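Local atomic coordinates of YkuI protein (Bacillus subtilis, PDB entry 2BAS), a protein that binds the second messenger cyclic di-GMP through its EAL domain and probably hydrolyses it as a phosphodiesterase. Residues Ser390-Asp395 against Met401-Ser406; Tyr293-Gln298 against Tyr425-Leu430; Glu87-Ile92 against Met111-Asn116; Leu129-Glu134 against Arg167-Lys172. All coordinates share one frame; numbering follows the deposited sequence.

Contact 1 of 4, residues Ser390-Asp395 against Met401-Ser406; sequences SDLYSD and MIRTFS
M401, a selenomethionine, faces S394 as an antiparallel non-hydrogen-bonded pair. Its chain, bent at chi2 and chi3, folds back over the partner strand, resting SE on S394 CB and bringing the CE methyl to 3.9 Å from L392 CB. I402 makes the hydrogen-bonded pair with Y393: I402 N gives to Y393 O at 2.9 Å, and Y393 N to I402 O at 3.2 Å. On the face shared with Y393, I402 CG1 stands over the tyrosine ring, 4.2 Å from its centroid, while CD1 packs against CZ and D395 CB. R403 slants across L392, whose CG lies over one face of the guanidinium; from the edge of that group NE gives to S390 O at 3.2 Å, in the carbonyl plane. T404 pairs through its backbone with S390: S390 N gives to T404 O at 2.8 Å, and T404 N points almost straight (177°) at S390 OG, 3.0 Å away. A chi1 of 75° swings that hydroxyl round to take the place of a backbone carbonyl, and it also donates to D391 O. T404 OG1 comes in at the edge of the Y393 ring, beside OH; D418 and R371 bond these two hydroxyls from outside. R224 and K225 of the second subunit form salt bridges to D391. The whole is a beta hairpin, strands 388-394 and 401-409, at one margin of the antiparallel sheet, its outer strand irregular around S390-L392.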
# COMPACT_ATOMS: atom_id res chain seq x y z
N SER A 390 -8.68 -6.91 15.70
CA SER A 390 -8.14 -6.46 14.42
C SER A 390 -7.01 -5.50 14.75
O SER A 390 -6.79 -5.16 15.92
CB SER A 390 -9.21 -5.71 13.64
OG SER A 390 -9.42 -4.42 14.16
N ASP A 391 -6.28 -5.07 13.73
CA ASP A 391 -5.31 -3.99 13.89
C ASP A 391 -6.04 -2.64 13.85
O ASP A 391 -7.25 -2.61 13.65
CB ASP A 391 -4.25 -4.04 12.78
CG ASP A 391 -4.84 -4.06 11.39
OD1 ASP A 391 -5.79 -4.86 11.14
OD2 ASP A 391 -4.33 -3.32 10.54
N LEU A 392 -5.31 -1.55 14.09
CA LEU A 392 -5.86 -0.20 14.06
C LEU A 392 -6.28 0.18 12.66
O LEU A 392 -5.47 0.16 11.72
CB LEU A 392 -4.83 0.81 14.54
CG LEU A 392 -4.46 0.74 16.02
CD1 LEU A 392 -3.08 1.37 16.27
CD2 LEU A 392 -5.57 1.35 16.89
N TYR A 393 -7.55 0.54 12.53
CA TYR A 393 -8.06 1.07 11.27
C TYR A 393 -9.10 2.16 11.54
O TYR A 393 -9.60 2.30 12.65
CB TYR A 393 -8.60 -0.06 10.42
CG TYR A 393 -9.93 -0.60 10.87
CD1 TYR A 393 -11.12 -0.17 10.27
CD2 TYR A 393 -10.01 -1.56 11.87
CE1 TYR A 393 -12.36 -0.67 10.66
CE2 TYR A 393 -11.25 -2.08 12.27
CZ TYR A 393 -12.41 -1.62 11.66
OH TYR A 393 -13.64 -2.11 12.04
N SER A 394 -9.43 2.93 10.51
CA SER A 394 -10.33 4.09 10.70
C SER A 394 -11.82 3.76 10.49
O SER A 394 -12.21 3.24 9.44
CB SER A 394 -9.88 5.20 9.76
OG SER A 394 -10.70 6.34 9.91
N ASP A 395 -12.65 4.04 11.49
CA ASP A 395 -14.09 3.75 11.37
C ASP A 395 -14.74 4.69 10.36
O ASP A 395 -14.65 5.90 10.51
CB ASP A 395 -14.80 3.89 12.72
CG ASP A 395 -16.28 3.58 12.64
OD1 ASP A 395 -17.06 4.53 12.61
OD2 ASP A 395 -16.66 2.38 12.58
N MSE A 401 -9.81 6.31 14.79
CA MSE A 401 -9.05 5.08 14.80
C MSE A 401 -9.65 4.14 15.84
O MSE A 401 -9.70 4.50 17.03
CB MSE A 401 -7.57 5.36 15.11
CG MSE A 401 -6.83 6.19 14.06
SE MSE A 401 -6.88 5.43 12.23
CE MSE A 401 -5.59 3.97 12.46
N ILE A 402 -10.08 2.97 15.40
CA ILE A 402 -10.67 1.95 16.26
C ILE A 402 -9.98 0.57 16.12
O ILE A 402 -9.03 0.38 15.34
CB ILE A 402 -12.18 1.79 15.94
CG1 ILE A 402 -12.38 1.36 14.48
CG2 ILE A 402 -12.93 3.12 16.18
CD1 ILE A 402 -13.62 0.51 14.24
N ARG A 403 -10.48 -0.39 16.88
CA ARG A 403 -10.17 -1.81 16.70
C ARG A 403 -11.48 -2.56 16.85
O ARG A 403 -12.34 -2.15 17.63
CB ARG A 403 -9.16 -2.29 17.74
CG ARG A 403 -7.68 -2.04 17.39
CD ARG A 403 -6.74 -2.54 18.50
NE ARG A 403 -5.49 -3.12 17.98
CZ ARG A 403 -4.29 -2.60 18.16
NH1 ARG A 403 -4.14 -1.48 18.85
NH2 ARG A 403 -3.22 -3.19 17.66
N THR A 404 -11.64 -3.63 16.08
CA THR A 404 -12.82 -4.50 16.11
C THR A 404 -12.39 -5.82 16.73
O THR A 404 -11.31 -6.32 16.42
CB THR A 404 -13.33 -4.83 14.68
OG1 THR A 404 -13.74 -3.63 14.01
CG2 THR A 404 -14.52 -5.84 14.70
N PHE A 405 -13.23 -6.37 17.60
CA PHE A 405 -13.00 -7.69 18.19
C PHE A 405 -13.99 -8.73 17.64
O PHE A 405 -15.20 -8.53 17.75
CB PHE A 405 -13.09 -7.63 19.71
CG PHE A 405 -12.78 -8.94 20.36
CD1 PHE A 405 -11.46 -9.29 20.65
CD2 PHE A 405 -13.80 -9.84 20.67
CE1 PHE A 405 -11.17 -10.51 21.24
CE2 PHE A 405 -13.51 -11.07 21.26
CZ PHE A 405 -12.20 -11.40 21.55
N SER A 406 -13.46 -9.81 17.06
CA SER A 406 -14.24 -10.89 16.42
C SER A 406 -14.34 -12.13 17.29
O SER A 406 -13.32 -12.67 17.70
CB SER A 406 -13.55 -11.36 15.13
OG SER A 406 -13.35 -10.28 14.27

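Contact 2 of 4, residues Tyr293-Gln298 against Tyr425-Leu430; sequences YEHSEQ and YEQDGL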
# COMPACT_ATOMS: atom_id res chain seq x y z
N TYR A 293 -1.12 -8.77 22.52
CA TYR A 293 -1.59 -10.16 22.57
C TYR A 293 -2.23 -10.50 23.91
O TYR A 293 -3.28 -11.15 23.95
CB TYR A 293 -0.47 -11.15 22.25
CG TYR A 293 -0.89 -12.59 22.46
CD1 TYR A 293 -1.84 -13.20 21.63
CD2 TYR A 293 -0.34 -13.36 23.50
CE1 TYR A 293 -2.23 -14.53 21.82
CE2 TYR A 293 -0.73 -14.69 23.70
CZ TYR A 293 -1.67 -15.26 22.86
OH TYR A 293 -2.05 -16.56 23.05
N GLU A 294 -1.59 -10.08 25.00
CA GLU A 294 -2.11 -10.27 26.34
C GLU A 294 -3.50 -9.64 26.46
O GLU A 294 -4.44 -10.28 26.91
CB GLU A 294 -1.17 -9.64 27.37
CG GLU A 294 -1.61 -9.84 28.80
CD GLU A 294 -1.72 -8.53 29.56
OE1 GLU A 294 -1.32 -8.48 30.75
OE2 GLU A 294 -2.22 -7.54 28.96
N HIS A 295 -3.62 -8.38 26.02
CA HIS A 295 -4.88 -7.67 26.13
C HIS A 295 -6.01 -8.36 25.37
O HIS A 295 -7.15 -8.42 25.84
CB HIS A 295 -4.74 -6.21 25.69
CG HIS A 295 -5.89 -5.36 26.11
ND1 HIS A 295 -5.78 -4.41 27.11
CD2 HIS A 295 -7.19 -5.35 25.72
CE1 HIS A 295 -6.95 -3.83 27.29
NE2 HIS A 295 -7.83 -4.39 26.47
N SER A 296 -5.70 -8.86 24.18
CA SER A 296 -6.63 -9.64 23.40
C SER A 296 -7.09 -10.87 24.19
O SER A 296 -8.28 -11.18 24.19
CB SER A 296 -5.96 -10.07 22.10
OG SER A 296 -6.83 -10.87 21.31
N GLU A 297 -6.17 -11.56 24.87
CA GLU A 297 -6.51 -12.72 25.69
C GLU A 297 -7.48 -12.32 26.79
O GLU A 297 -8.56 -12.88 26.89
CB GLU A 297 -5.28 -13.40 26.30
CG GLU A 297 -4.40 -14.22 25.33
CD GLU A 297 -5.03 -15.54 24.91
OE1 GLU A 297 -4.38 -16.59 25.09
OE2 GLU A 297 -6.16 -15.53 24.39
N GLN A 298 -7.11 -11.33 27.60
CA GLN A 298 -8.01 -10.89 28.66
C GLN A 298 -9.35 -10.39 28.12
O GLN A 298 -10.37 -10.57 28.76
CB GLN A 298 -7.34 -9.92 29.65
CG GLN A 298 -6.37 -10.63 30.62
CD GLN A 298 -6.25 -9.96 31.99
OE1 GLN A 298 -5.71 -8.86 32.13
NE2 GLN A 298 -6.74 -10.65 33.03
N TYR A 425 -7.06 4.27 24.05
CA TYR A 425 -5.99 5.12 24.51
C TYR A 425 -5.76 5.02 26.02
O TYR A 425 -4.67 5.34 26.48
CB TYR A 425 -6.11 6.58 24.00
CG TYR A 425 -7.05 7.48 24.79
CD1 TYR A 425 -6.78 7.81 26.12
CD2 TYR A 425 -8.19 8.02 24.21
CE1 TYR A 425 -7.62 8.60 26.84
CE2 TYR A 425 -9.04 8.85 24.94
CZ TYR A 425 -8.75 9.12 26.25
OH TYR A 425 -9.57 9.94 26.99
N GLU A 426 -6.77 4.58 26.78
CA GLU A 426 -6.55 4.41 28.22
C GLU A 426 -6.12 3.01 28.62
O GLU A 426 -6.02 2.69 29.80
CB GLU A 426 -7.66 5.00 29.12
CG GLU A 426 -9.09 4.58 28.88
CD GLU A 426 -10.08 5.39 29.75
OE1 GLU A 426 -11.05 5.94 29.18
OE2 GLU A 426 -9.89 5.49 31.00
N GLN A 427 -5.82 2.19 27.62
CA GLN A 427 -5.20 0.89 27.82
C GLN A 427 -3.73 1.04 27.49
O GLN A 427 -3.37 1.87 26.65
CB GLN A 427 -5.82 -0.15 26.88
CG GLN A 427 -7.32 -0.32 27.04
CD GLN A 427 -7.73 -0.48 28.49
OE1 GLN A 427 -8.51 0.32 29.01
NE2 GLN A 427 -7.18 -1.48 29.16
N ASP A 428 -2.89 0.23 28.11
CA ASP A 428 -1.47 0.25 27.76
C ASP A 428 -1.23 -0.44 26.41
O ASP A 428 -1.59 -1.59 26.21
CB ASP A 428 -0.61 -0.36 28.88
CG ASP A 428 -0.74 0.40 30.20
OD1 ASP A 428 0.30 0.77 30.81
OD2 ASP A 428 -1.88 0.65 30.64
N GLY A 429 -0.68 0.33 25.47
CA GLY A 429 -0.15 -0.18 24.22
C GLY A 429 -1.09 -0.64 23.13
O GLY A 429 -0.71 -1.47 22.32
N LEU A 430 -2.31 -0.11 23.07
CA LEU A 430 -3.24 -0.50 21.99
C LEU A 430 -3.32 0.53 20.88
O LEU A 430 -4.19 0.46 20.02
CB LEU A 430 -4.65 -0.83 22.52
CG LEU A 430 -4.80 -2.03 23.46
CD1 LEU A 430 -6.26 -2.31 23.74
CD2 LEU A 430 -4.13 -3.29 22.92
O HOH W 1 -3.29 -3.55 27.39
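H295, on helix 271-311, and L430, in the loop after helix 421-424, mark the closest backbone approach, with CA atoms 8.4 Å apart, so side chains bridge the gap. The imidazole takes partners on its face and round its rim. L430 CD1 sits squarely over the ring, 3.7 Å from the centroid and only 7° off the normal, a CH-pi contact; CD2 leans toward H295 CB. Q427 approaches the edge instead, its NE2 in the ring plane beside CE1 and its amide turned 67° from the imidazole. A chi1 of -165°, CG anti to the backbone N, extends the ring from the helix to meet both. The two ring nitrogens are engaged: NE2 bonds to Y423 OH, and ND1 lies 2.6 Å from a water that donates to D428 O at 2.9 Å. These two bonds fix the rotation of the ring about its CB-CG bond. With an alanine here, Y423 and the bridging water would probably lose their mate on the helix, and a gap would open in front of the L430 methyl. The arrangement is that of a C-terminal tail docked on one side of a long helix, a leucine methyl lying over a histidine face.

Contact 3 of 4, residues Glu87-Ile92 against Met111-Asn116; sequences EVDNRI and MNQDAN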
# COMPACT_ATOMS: atom_id res chain seq x y z
N GLU A 87 30.20 16.38 -18.74
CA GLU A 87 31.66 16.44 -18.63
C GLU A 87 32.17 16.25 -17.19
O GLU A 87 33.15 15.54 -16.95
CB GLU A 87 32.20 17.75 -19.21
CG GLU A 87 33.73 17.81 -19.34
CD GLU A 87 34.24 19.11 -19.96
OE1 GLU A 87 35.48 19.29 -20.02
OE2 GLU A 87 33.41 19.94 -20.41
N VAL A 88 31.51 16.90 -16.25
CA VAL A 88 31.86 16.79 -14.85
C VAL A 88 31.46 15.40 -14.33
O VAL A 88 32.27 14.71 -13.70
CB VAL A 88 31.21 17.91 -14.02
CG1 VAL A 88 31.51 17.74 -12.53
CG2 VAL A 88 31.70 19.27 -14.50
N ASP A 89 30.23 15.00 -14.60
CA ASP A 89 29.72 13.70 -14.16
C ASP A 89 30.63 12.55 -14.58
O ASP A 89 30.97 11.70 -13.76
CB ASP A 89 28.31 13.49 -14.71
CG ASP A 89 27.60 12.32 -14.07
OD1 ASP A 89 27.61 12.21 -12.82
OD2 ASP A 89 27.02 11.51 -14.85
N ASN A 90 31.03 12.54 -15.85
CA ASN A 90 31.96 11.54 -16.37
C ASN A 90 33.30 11.47 -15.63
O ASN A 90 33.83 10.39 -15.38
CB ASN A 90 32.15 11.70 -17.88
CG ASN A 90 30.91 11.28 -18.69
OD1 ASN A 90 30.08 10.49 -18.23
ND2 ASN A 90 30.79 11.80 -19.91
N ARG A 91 33.85 12.63 -15.27
CA ARG A 91 35.10 12.65 -14.52
C ARG A 91 34.92 11.95 -13.17
O ARG A 91 35.66 11.03 -12.83
CB ARG A 91 35.64 14.08 -14.37
CG ARG A 91 37.05 14.18 -13.74
CD ARG A 91 38.14 13.68 -14.68
NE ARG A 91 38.38 14.63 -15.76
CZ ARG A 91 39.34 15.55 -15.76
NH1 ARG A 91 39.47 16.37 -16.80
NH2 ARG A 91 40.18 15.65 -14.74
N ILE A 92 33.90 12.36 -12.43
CA ILE A 92 33.62 11.76 -11.13
C ILE A 92 33.45 10.24 -11.19
O ILE A 92 34.12 9.52 -10.46
CB ILE A 92 32.38 12.38 -10.47
CG1 ILE A 92 32.59 13.87 -10.22
CG2 ILE A 92 32.03 11.66 -9.16
CD1 ILE A 92 31.28 14.60 -9.97
N MSE A 111 24.91 4.78 -7.87
CA MSE A 111 25.10 6.00 -8.64
C MSE A 111 23.77 6.67 -8.95
O MSE A 111 22.93 6.10 -9.65
CB MSE A 111 25.82 5.69 -9.95
CG MSE A 111 27.22 5.16 -9.82
SE MSE A 111 27.81 4.39 -11.53
CE MSE A 111 26.32 3.07 -11.82
N ASN A 112 23.59 7.88 -8.44
CA ASN A 112 22.37 8.66 -8.65
C ASN A 112 22.46 9.44 -9.95
O ASN A 112 23.19 10.42 -10.04
CB ASN A 112 22.16 9.63 -7.49
CG ASN A 112 20.81 10.31 -7.51
OD1 ASN A 112 19.94 10.01 -8.35
ND2 ASN A 112 20.61 11.24 -6.58
N GLN A 113 21.70 9.00 -10.94
CA GLN A 113 21.80 9.56 -12.28
C GLN A 113 20.54 10.27 -12.68
O GLN A 113 19.44 9.75 -12.51
CB GLN A 113 22.13 8.46 -13.28
CG GLN A 113 23.54 7.92 -13.10
CD GLN A 113 24.56 8.81 -13.78
OE1 GLN A 113 24.52 9.00 -14.99
NE2 GLN A 113 25.49 9.35 -13.00
N ASP A 114 20.71 11.48 -13.21
CA ASP A 114 19.63 12.33 -13.69
C ASP A 114 18.98 11.69 -14.92
O ASP A 114 19.64 11.44 -15.92
CB ASP A 114 20.20 13.71 -14.02
CG ASP A 114 19.14 14.78 -14.24
OD1 ASP A 114 17.92 14.45 -14.28
OD2 ASP A 114 19.53 15.97 -14.39
N ALA A 115 17.69 11.41 -14.82
CA ALA A 115 16.94 10.76 -15.90
C ALA A 115 16.95 11.56 -17.21
O ALA A 115 17.07 10.98 -18.29
CB ALA A 115 15.52 10.50 -15.46
N ASN A 116 16.84 12.88 -17.10
CA ASN A 116 16.86 13.75 -18.28
C ASN A 116 18.22 13.70 -19.00
O ASN A 116 18.26 13.59 -20.22
CB ASN A 116 16.50 15.20 -17.92
CG ASN A 116 15.20 15.31 -17.14
OD1 ASN A 116 14.15 14.80 -17.56
ND2 ASN A 116 15.25 16.00 -16.01
O HOH W 2 25.37 12.48 -10.90
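D89 and Q113 carry the direct contact by themselves, one bond joining helix 82-100 to the segment leading from strand 108-112 into helix 115-118. Q113 NE2 gives to D89 OD2 at 3.2 Å with an angle of 155° at the hydrogen. The acceptor uses its syn lone pair, and it lies close to the amide plane; carboxylate and amide are nearly coplanar. A bend at chi2 (-81°) turns the Q113 chain back toward the helix, while D89, with CG anti to its own N, extends outward to meet it. The close-packed part is on the Q113 side: its chain is buried, touching F126 of helix 124-135 and L145 of the neighbouring strand, and its backbone is bonded to E146. D89 has F75 beside it. The looser part is wet. A water donates to D89 OD1 at 3.0 Å and to N112 O at 3.1 Å, and the N112 side chain beyond is exposed. Further on, D114 caps helix 115-118 with a weak bond from N116 N. Putting an alanine in place of D89 would probably leave the Q113 amide without its acceptor and set the water adrift from the helix. The chemistry implies a light, directional tie: each carboxylate oxygen takes one bond, one direct and one through water, pinning a buried amide at the C-terminal end of a strand, the end that bears the active site in TIM-barrel folds.

Contact 4 of 4, residues Leu129-Glu134 against Arg167-Lys172; sequences LLKEYE and RTYGIK
Y169 is presented to K131 by a tight turn whose shortest bond, G170 N to R167 O, measures 2.8 Å. This type I turn closes helix 156-167, and G170, at positive phi (90°), completes a Schellman motif before the chain enters strand 172-178. Two side-chain meetings then join the turn to helix 124-135, whose backbone stays distant: the CA atoms of K131 and Y169 are 9.7 Å apart. In the first, the K131 chain crosses the tyrosine at about a right angle. Its chi4 of -71° kinks the end so that CE lies 3.8 Å from Y169 CE2, and the ammonium group approaches the same ring obliquely. The phenol OH has its partner elsewhere, in the hydroxyl of Y165, whose ring also meets that of Y169 edge-to-face. The second meeting lies deeper: the L130 and I171 side chains cross at a slant, their CD1 methyls 3.9 Å apart. F143 of the barrel strand also touches L130, and L127, one turn back on the same helix, touches both Y169 and I171. The contact therefore grades from oily to polar, with buried leucine and isoleucine inside and a partly exposed lysine and tyrosine outside. Since no polar bond links the two segments directly, what holds them is dispersion between methyls and, probably, some attraction of the lysine charge for the aromatic ring.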
# COMPACT_ATOMS: atom_id res chain seq x y z
N LEU A 129 29.90 3.46 -21.08
CA LEU A 129 30.82 3.71 -19.97
C LEU A 129 30.83 2.54 -19.00
O LEU A 129 31.89 2.18 -18.50
CB LEU A 129 30.47 5.00 -19.21
CG LEU A 129 31.23 5.29 -17.91
CD1 LEU A 129 32.74 5.22 -18.09
CD2 LEU A 129 30.85 6.64 -17.36
N LEU A 130 29.66 1.95 -18.75
CA LEU A 130 29.57 0.81 -17.84
C LEU A 130 30.28 -0.42 -18.40
O LEU A 130 30.99 -1.12 -17.66
CB LEU A 130 28.11 0.50 -17.49
CG LEU A 130 27.35 1.51 -16.61
CD1 LEU A 130 25.92 1.04 -16.38
CD2 LEU A 130 28.05 1.77 -15.28
N LYS A 131 30.10 -0.68 -19.69
CA LYS A 131 30.69 -1.83 -20.38
C LYS A 131 32.22 -1.82 -20.40
O LYS A 131 32.85 -2.87 -20.43
CB LYS A 131 30.14 -1.95 -21.80
CG LYS A 131 28.69 -2.48 -21.87
CD LYS A 131 28.11 -2.34 -23.28
CE LYS A 131 26.80 -3.09 -23.43
NZ LYS A 131 27.03 -4.56 -23.42
N GLU A 132 32.81 -0.62 -20.37
CA GLU A 132 34.27 -0.46 -20.36
C GLU A 132 34.85 -0.98 -19.04
O GLU A 132 35.93 -1.59 -19.03
CB GLU A 132 34.64 1.01 -20.55
CG GLU A 132 36.14 1.29 -20.52
CD GLU A 132 36.47 2.76 -20.25
OE1 GLU A 132 35.60 3.63 -20.50
OE2 GLU A 132 37.60 3.03 -19.79
N TYR A 133 34.14 -0.74 -17.95
CA TYR A 133 34.58 -1.21 -16.64
C TYR A 133 34.16 -2.65 -16.40
O TYR A 133 34.68 -3.31 -15.50
CB TYR A 133 34.14 -0.26 -15.53
CG TYR A 133 34.96 1.01 -15.54
CD1 TYR A 133 34.57 2.12 -16.31
CD2 TYR A 133 36.15 1.09 -14.82
CE1 TYR A 133 35.34 3.28 -16.34
CE2 TYR A 133 36.93 2.25 -14.85
CZ TYR A 133 36.52 3.34 -15.60
OH TYR A 133 37.29 4.49 -15.61
N GLU A 134 33.24 -3.14 -17.23
CA GLU A 134 32.89 -4.55 -17.28
C GLU A 134 34.10 -5.27 -17.87
O GLU A 134 34.47 -6.36 -17.43
CB GLU A 134 31.64 -4.77 -18.15
CG GLU A 134 31.09 -6.21 -18.19
CD GLU A 134 30.12 -6.46 -19.36
OE1 GLU A 134 29.96 -5.56 -20.22
OE2 GLU A 134 29.53 -7.56 -19.43
N ARG A 167 18.26 -3.55 -17.52
CA ARG A 167 18.07 -4.71 -16.65
C ARG A 167 18.55 -6.02 -17.30
O ARG A 167 19.04 -6.91 -16.60
CB ARG A 167 16.60 -4.80 -16.19
CG ARG A 167 16.18 -6.12 -15.54
CD ARG A 167 14.66 -6.17 -15.33
NE ARG A 167 14.22 -5.82 -13.97
CZ ARG A 167 14.06 -4.59 -13.50
NH1 ARG A 167 14.32 -3.52 -14.26
NH2 ARG A 167 13.65 -4.41 -12.25
N THR A 168 18.45 -6.11 -18.63
CA THR A 168 18.86 -7.33 -19.36
C THR A 168 20.37 -7.63 -19.24
O THR A 168 20.82 -8.72 -19.58
CB THR A 168 18.47 -7.31 -20.88
OG1 THR A 168 19.21 -6.28 -21.56
CG2 THR A 168 16.96 -7.11 -21.06
N TYR A 169 21.13 -6.64 -18.75
CA TYR A 169 22.55 -6.81 -18.48
C TYR A 169 22.83 -7.13 -17.00
O TYR A 169 23.99 -7.24 -16.60
CB TYR A 169 23.33 -5.56 -18.90
CG TYR A 169 23.32 -5.29 -20.39
CD1 TYR A 169 22.46 -4.35 -20.95
CD2 TYR A 169 24.18 -5.98 -21.25
CE1 TYR A 169 22.45 -4.10 -22.32
CE2 TYR A 169 24.18 -5.75 -22.62
CZ TYR A 169 23.31 -4.80 -23.14
OH TYR A 169 23.30 -4.55 -24.50
N GLY A 170 21.77 -7.26 -16.20
CA GLY A 170 21.91 -7.55 -14.78
C GLY A 170 22.01 -6.34 -13.86
O GLY A 170 22.06 -6.48 -12.64
N ILE A 171 22.05 -5.14 -14.45
CA ILE A 171 22.10 -3.89 -13.69
C ILE A 171 20.91 -3.76 -12.72
O ILE A 171 19.77 -4.08 -13.08
CB ILE A 171 22.17 -2.66 -14.65
CG1 ILE A 171 23.41 -2.76 -15.55
CG2 ILE A 171 22.14 -1.36 -13.87
CD1 ILE A 171 23.39 -1.85 -16.77
N LYS A 172 21.18 -3.31 -11.50
CA LYS A 172 20.12 -3.12 -10.51
C LYS A 172 19.55 -1.70 -10.56
O LYS A 172 20.27 -0.73 -10.82
CB LYS A 172 20.61 -3.50 -9.11
CG LYS A 172 20.85 -5.01 -8.97
CD LYS A 172 21.46 -5.43 -7.64
CE LYS A 172 21.99 -6.88 -7.71
NZ LYS A 172 20.98 -7.88 -8.20

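How the contacts relate
Contacts 1 and 2 belong to the C-terminal domain, contacts 3 and 4 to the EAL domain; the pairs lie on opposite sides of the chain's centre, with contacts 1 and 4 still about 29 Å apart at their nearest atoms. All four are partly buried. Contact 1 is the extensive one, backbone pairing between adjacent strands, whereas the others join helices to loops through few side chains. L430 of contact 2 lies against L392 of contact 1, so the tail lies between hairpin and long helix. Helix 124-135, which supplies one side of contact 4, also borders contact 3, M111 touching L130, yet the two differ: amide, carboxylate and water in one, methyls and a lysine beside a tyrosine in the other.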